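Local coordinates for lipoprotein (Shewanella oneidensis, PDB 3LHN) that is a putative NlpE-like lipoprotein of the calycin clan, with a small antiparallel beta-barrel, whose precise function is not established but may involve envelope stress sensing or lipid binding, at residues Gly20-Ser23 with Gln24-Leu27; Asp78-Asn82 with Gly83-Thr87. All blocks are in the same frame, centred on the assembly; numbering follows the deposited sequence. Where two conformers were deposited one is given.

Contact 1 (Gly20-Ser23 with Gln24-Leu27)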
loop_
_atom_site.group_PDB
_atom_site.type_symbol
_atom_site.label_atom_id
_atom_site.label_comp_id
_atom_site.label_asym_id
_atom_site.label_seq_id
_atom_site.Cartn_x
_atom_site.Cartn_y
_atom_site.Cartn_z
ATOM N N GLY A 20 -23.680 -7.825 -25.092
ATOM C CA GLY A 20 -22.562 -6.958 -25.132
ATOM C C GLY A 20 -21.398 -7.403 -25.986
ATOM O O GLY A 20 -20.827 -8.495 -25.848
ATOM N N ASP A 21 -21.020 -6.500 -26.859
ATOM C CA ASP A 21 -19.855 -6.661 -27.700
ATOM C C ASP A 21 -18.671 -6.146 -26.916
ATOM O O ASP A 21 -18.220 -5.017 -27.059
ATOM C CB ASP A 21 -20.055 -5.878 -28.986
ATOM C CG ASP A 21 -18.942 -6.062 -29.939
ATOM O OD1 ASP A 21 -18.010 -6.795 -29.692
ATOM O OD2 ASP A 21 -19.007 -5.386 -31.014
ATOM N N THR A 22 -18.176 -7.014 -26.049
ATOM C CA THR A 22 -17.157 -6.697 -25.093
ATOM C C THR A 22 -15.995 -7.690 -25.099
ATOM O O THR A 22 -16.143 -8.825 -25.570
ATOM C CB THR A 22 -17.713 -6.743 -23.664
ATOM O OG1 THR A 22 -18.102 -8.081 -23.351
ATOM C CG2 THR A 22 -18.961 -5.781 -23.494
ATOM N N SER A 23 -14.851 -7.282 -24.565
ATOM C CA SER A 23 -13.733 -8.178 -24.427
ATOM C C SER A 23 -14.067 -9.388 -23.551
ATOM O O SER A 23 -13.612 -10.513 -23.833
ATOM C CB SER A 23 -12.553 -7.483 -23.831
ATOM O OG SER A 23 -12.145 -6.439 -24.692
ATOM N N GLN A 24 -14.857 -9.184 -22.489
ATOM C CA GLN A 24 -15.283 -10.242 -21.627
ATOM C C GLN A 24 -15.980 -11.374 -22.401
ATOM O O GLN A 24 -15.809 -12.575 -22.080
ATOM C CB GLN A 24 -16.195 -9.629 -20.561
ATOM C CG GLN A 24 -16.680 -10.592 -19.522
ATOM C CD GLN A 24 -17.547 -9.922 -18.465
ATOM O OE1 GLN A 24 -17.954 -8.777 -18.615
ATOM N NE2 GLN A 24 -17.794 -10.653 -17.378
ATOM N N ASN A 25 -16.736 -10.998 -23.423
ATOM C CA ASN A 25 -17.464 -11.963 -24.224
ATOM C C ASN A 25 -16.671 -12.451 -25.422
ATOM O O ASN A 25 -16.997 -13.506 -25.961
ATOM C CB ASN A 25 -18.822 -11.379 -24.634
ATOM C CG ASN A 25 -19.767 -11.229 -23.452
ATOM O OD1 ASN A 25 -19.617 -11.898 -22.419
ATOM N ND2 ASN A 25 -20.751 -10.295 -23.589
ATOM N N ALA A 26 -15.680 -11.705 -25.864
ATOM C CA ALA A 26 -14.929 -12.016 -27.074
ATOM C C ALA A 26 -13.726 -12.892 -26.850
ATOM O O ALA A 26 -13.365 -13.655 -27.747
ATOM C CB ALA A 26 -14.434 -10.745 -27.737
ATOM N N LEU A 27 -13.092 -12.756 -25.704
ATOM C CA LEU A 27 -11.779 -13.339 -25.470
ATOM C C LEU A 27 -11.847 -14.646 -24.691
ATOM O O LEU A 27 -12.708 -14.822 -23.834
ATOM C CB LEU A 27 -10.905 -12.388 -24.650
ATOM C CG LEU A 27 -10.568 -11.026 -25.265
ATOM C CD1 LEU A 27 -9.756 -10.114 -24.355
ATOM C CD2 LEU A 27 -9.818 -11.240 -26.575
HETATM O O HOH W 1 -19.448 -7.944 -20.858
#
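N25 folds its carboxamide back over the chain that leads into its own helix, and its ND2 finds the carbonyl O of G20 at 2.9 Å. The bond is nearly straight, 168° at the hydrogen, and G20 O lies close to the plane of the amide, so this one grip also fixes how the flat group is turned. CG of N25 sits beside its own backbone N (chi1 -69°), which swings the amide toward the incoming chain. Between the two ends of that arch lies T22, its side chain running obliquely to that of N25. T22 OG1 lies between its own backbone N and carbonyl carbon (chi1 65°), from where it accepts the backbone N of N25 at 3.2 Å. This is an N-cap: T22 stands just before the single short helix, 23-26, and its hydroxyl takes up an amide of the first turn. Its carbonyl O receives weak bonds from the N atoms of N25 and A26. One water bridges T22 and Q24: it is hydrogen-bonded to T22 OG1 at 2.8 Å and donates a hydrogen to OE1 of Q24, whose side chain stretches out fully extended. At the far end, the backbone N of L27 binds the carbonyl O of S23 at 3.0 Å, while L27 CD1 comes alongside S23 CB at 3.9 Å. Just beyond, the indole NE1 of W29 hydrogen-bonds to the carbonyl O of Q24.

Contact 2 (Asp78-Asn82 with Gly83-Thr87)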
loop_
_atom_site.group_PDB
_atom_site.type_symbol
_atom_site.label_atom_id
_atom_site.label_comp_id
_atom_site.label_asym_id
_atom_site.label_seq_id
_atom_site.Cartn_x
_atom_site.Cartn_y
_atom_site.Cartn_z
ATOM N N ASP A 78 -14.017 -8.349 -10.338
ATOM C CA ASP A 78 -15.184 -7.809 -10.998
ATOM C C ASP A 78 -14.781 -7.058 -12.241
ATOM O O ASP A 78 -13.704 -6.481 -12.328
ATOM C CB ASP A 78 -15.982 -6.920 -10.052
ATOM C CG ASP A 78 -16.217 -7.595 -8.694
ATOM O OD1 ASP A 78 -15.250 -7.795 -7.949
ATOM O OD2 ASP A 78 -17.371 -7.882 -8.385
ATOM N N TRP A 79 -15.695 -7.074 -13.202
ATOM C CA TRP A 79 -15.516 -6.389 -14.459
ATOM C C TRP A 79 -16.206 -5.047 -14.458
ATOM O O TRP A 79 -17.263 -4.873 -13.818
ATOM C CB TRP A 79 -16.131 -7.212 -15.592
ATOM C CG TRP A 79 -15.501 -8.529 -15.813
ATOM C CD1 TRP A 79 -15.708 -9.647 -15.085
ATOM C CD2 TRP A 79 -14.628 -8.867 -16.872
ATOM N NE1 TRP A 79 -15.013 -10.659 -15.607
ATOM C CE2 TRP A 79 -14.301 -10.225 -16.682
ATOM C CE3 TRP A 79 -14.034 -8.144 -17.929
ATOM C CZ2 TRP A 79 -13.449 -10.888 -17.481
ATOM C CZ3 TRP A 79 -13.176 -8.837 -18.783
ATOM C CH2 TRP A 79 -12.897 -10.208 -18.530
ATOM N N ASP A 80 -15.635 -4.100 -15.185
ATOM C CA ASP A 80 -16.344 -2.850 -15.408
ATOM C C ASP A 80 -17.561 -3.037 -16.355
ATOM O O ASP A 80 -17.772 -4.070 -16.958
ATOM C CB ASP A 80 -15.399 -1.742 -15.854
ATOM C CG ASP A 80 -14.778 -1.955 -17.227
ATOM O OD1 ASP A 80 -14.923 -3.005 -17.809
ATOM O OD2 ASP A 80 -14.086 -1.012 -17.718
ATOM N N SER A 81 -18.407 -2.006 -16.423
ATOM C CA SER A 81 -19.624 -2.115 -17.213
ATOM C C SER A 81 -19.304 -2.330 -18.699
ATOM O O SER A 81 -20.089 -2.939 -19.420
ATOM C CB SER A 81 -20.522 -0.881 -17.023
ATOM O OG SER A 81 -19.773 0.315 -17.186
ATOM N N ASN A 82 -18.140 -1.859 -19.142
ATOM C CA ASN A 82 -17.710 -2.055 -20.521
ATOM C C ASN A 82 -17.164 -3.453 -20.792
ATOM O O ASN A 82 -16.876 -3.783 -21.934
ATOM C CB ASN A 82 -16.622 -1.042 -20.854
ATOM C CG ASN A 82 -17.183 0.343 -21.091
ATOM O OD1 ASN A 82 -18.379 0.493 -21.370
ATOM N ND2 ASN A 82 -16.333 1.348 -21.015
ATOM N N GLY A 83 -17.039 -4.300 -19.773
ATOM C CA GLY A 83 -16.525 -5.673 -19.981
ATOM C C GLY A 83 -15.111 -5.710 -20.522
ATOM O O GLY A 83 -14.769 -6.589 -21.278
ATOM N N SER A 84 -14.274 -4.790 -20.044
ATOM C CA SER A 84 -12.945 -4.622 -20.522
ATOM C C SER A 84 -11.862 -4.666 -19.448
ATOM O O SER A 84 -10.734 -5.125 -19.711
ATOM C CB SER A 84 -12.924 -3.227 -21.182
ATOM O OG SER A 84 -11.662 -2.916 -21.605
ATOM N N LYS A 85 -12.185 -4.160 -18.274
ATOM C CA LYS A 85 -11.210 -4.010 -17.219
ATOM C C LYS A 85 -11.683 -4.756 -16.006
ATOM O O LYS A 85 -12.861 -4.701 -15.663
ATOM C CB LYS A 85 -11.001 -2.552 -16.893
ATOM C CG LYS A 85 -10.421 -1.731 -18.035
ATOM C CD LYS A 85 -10.377 -0.232 -17.740
ATOM C CE LYS A 85 -9.792 0.523 -18.912
ATOM N NZ LYS A 85 -9.763 2.003 -18.663
ATOM N N ILE A 86 -10.758 -5.430 -15.330
ATOM C CA ILE A 86 -11.061 -6.152 -14.108
ATOM C C ILE A 86 -10.372 -5.509 -12.900
ATOM O O ILE A 86 -9.279 -4.947 -13.010
ATOM C CB ILE A 86 -10.683 -7.658 -14.218
ATOM C CG1 ILE A 86 -9.214 -7.868 -14.496
ATOM C CG2 ILE A 86 -11.556 -8.325 -15.283
ATOM C CD1 ILE A 86 -8.781 -9.334 -14.387
ATOM N N THR A 87 -11.049 -5.585 -11.763
ATOM C CA THR A 87 -10.498 -5.123 -10.490
ATOM C C THR A 87 -10.442 -6.332 -9.549
ATOM O O THR A 87 -11.481 -6.937 -9.270
ATOM C CB THR A 87 -11.383 -4.049 -9.874
ATOM O OG1 THR A 87 -11.515 -2.919 -10.784
ATOM C CG2 THR A 87 -10.792 -3.533 -8.536
#
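D80 reaches across the turn with its carboxylate, and a single oxygen, OD1, takes two backbone amides of the returning chain. S84 N meets OD1 at 2.9 Å, nearly in line with the C-O bond, whereas K85 N comes in at 3.0 Å from above the carboxylate plane; both hydrogen bonds are close to straight. A chi1 of 67° turns CG back over the D80 main chain, the carboxylate facing the returning chain, OD1 foremost. Its other oxygen, OD2, lies 3.5 Å from CB of K85, whose extended chain carries NZ on to the carbonyl O of G108. D80 also opens a type I turn, its O accepting G83 N at 2.9 Å; G83 has positive phi, and from it the chain bends back through S84 into the next strand. Behind the turn, D80 N bonds to K85 O, and D78 and T87 form a hydrogen-bonded antiparallel pair.

W79 and I86, the non-hydrogen-bonded pair between them, stand side by side on one face of the sheet. With chi1 at 60° for CG1, the CG2 methyl of I86 points away from its carbonyl carbon and over the indole, 3.5 Å from the six-membered ring's centre and 11° off the normal, a CH-pi contact. S84 N lies at the ring's edge. NE1 of W79 bonds to OD1 of N55, and the ring of W29 meets the indole edge-to-face. The hairpin joins strands 69-79 and 85-88 of the barrel, and on the far side of the latter strand 93-97 continues the sheet, with V96 packing against both W79 and I86.

In the fold
Starting from the N terminus, contact 1 comes first, closing a short turn where the incoming loop enters helix 23-26. The chain then runs through W29 into the first barrel strand, 31-37, and travels up and down the antiparallel sheet before contact 2 closes the hairpin between strands 69-79 and 85-88. The two are in series along the chain and neither encloses the other, yet in space their centres are only 10 Å apart. A probable hydrogen bond joins Q24 N to G83 O at 2.9 Å, and packing of T22 CG2 on N82 O adds to it. The small N-terminal helix thus lies against the hairpin turn, at one end of the barrel.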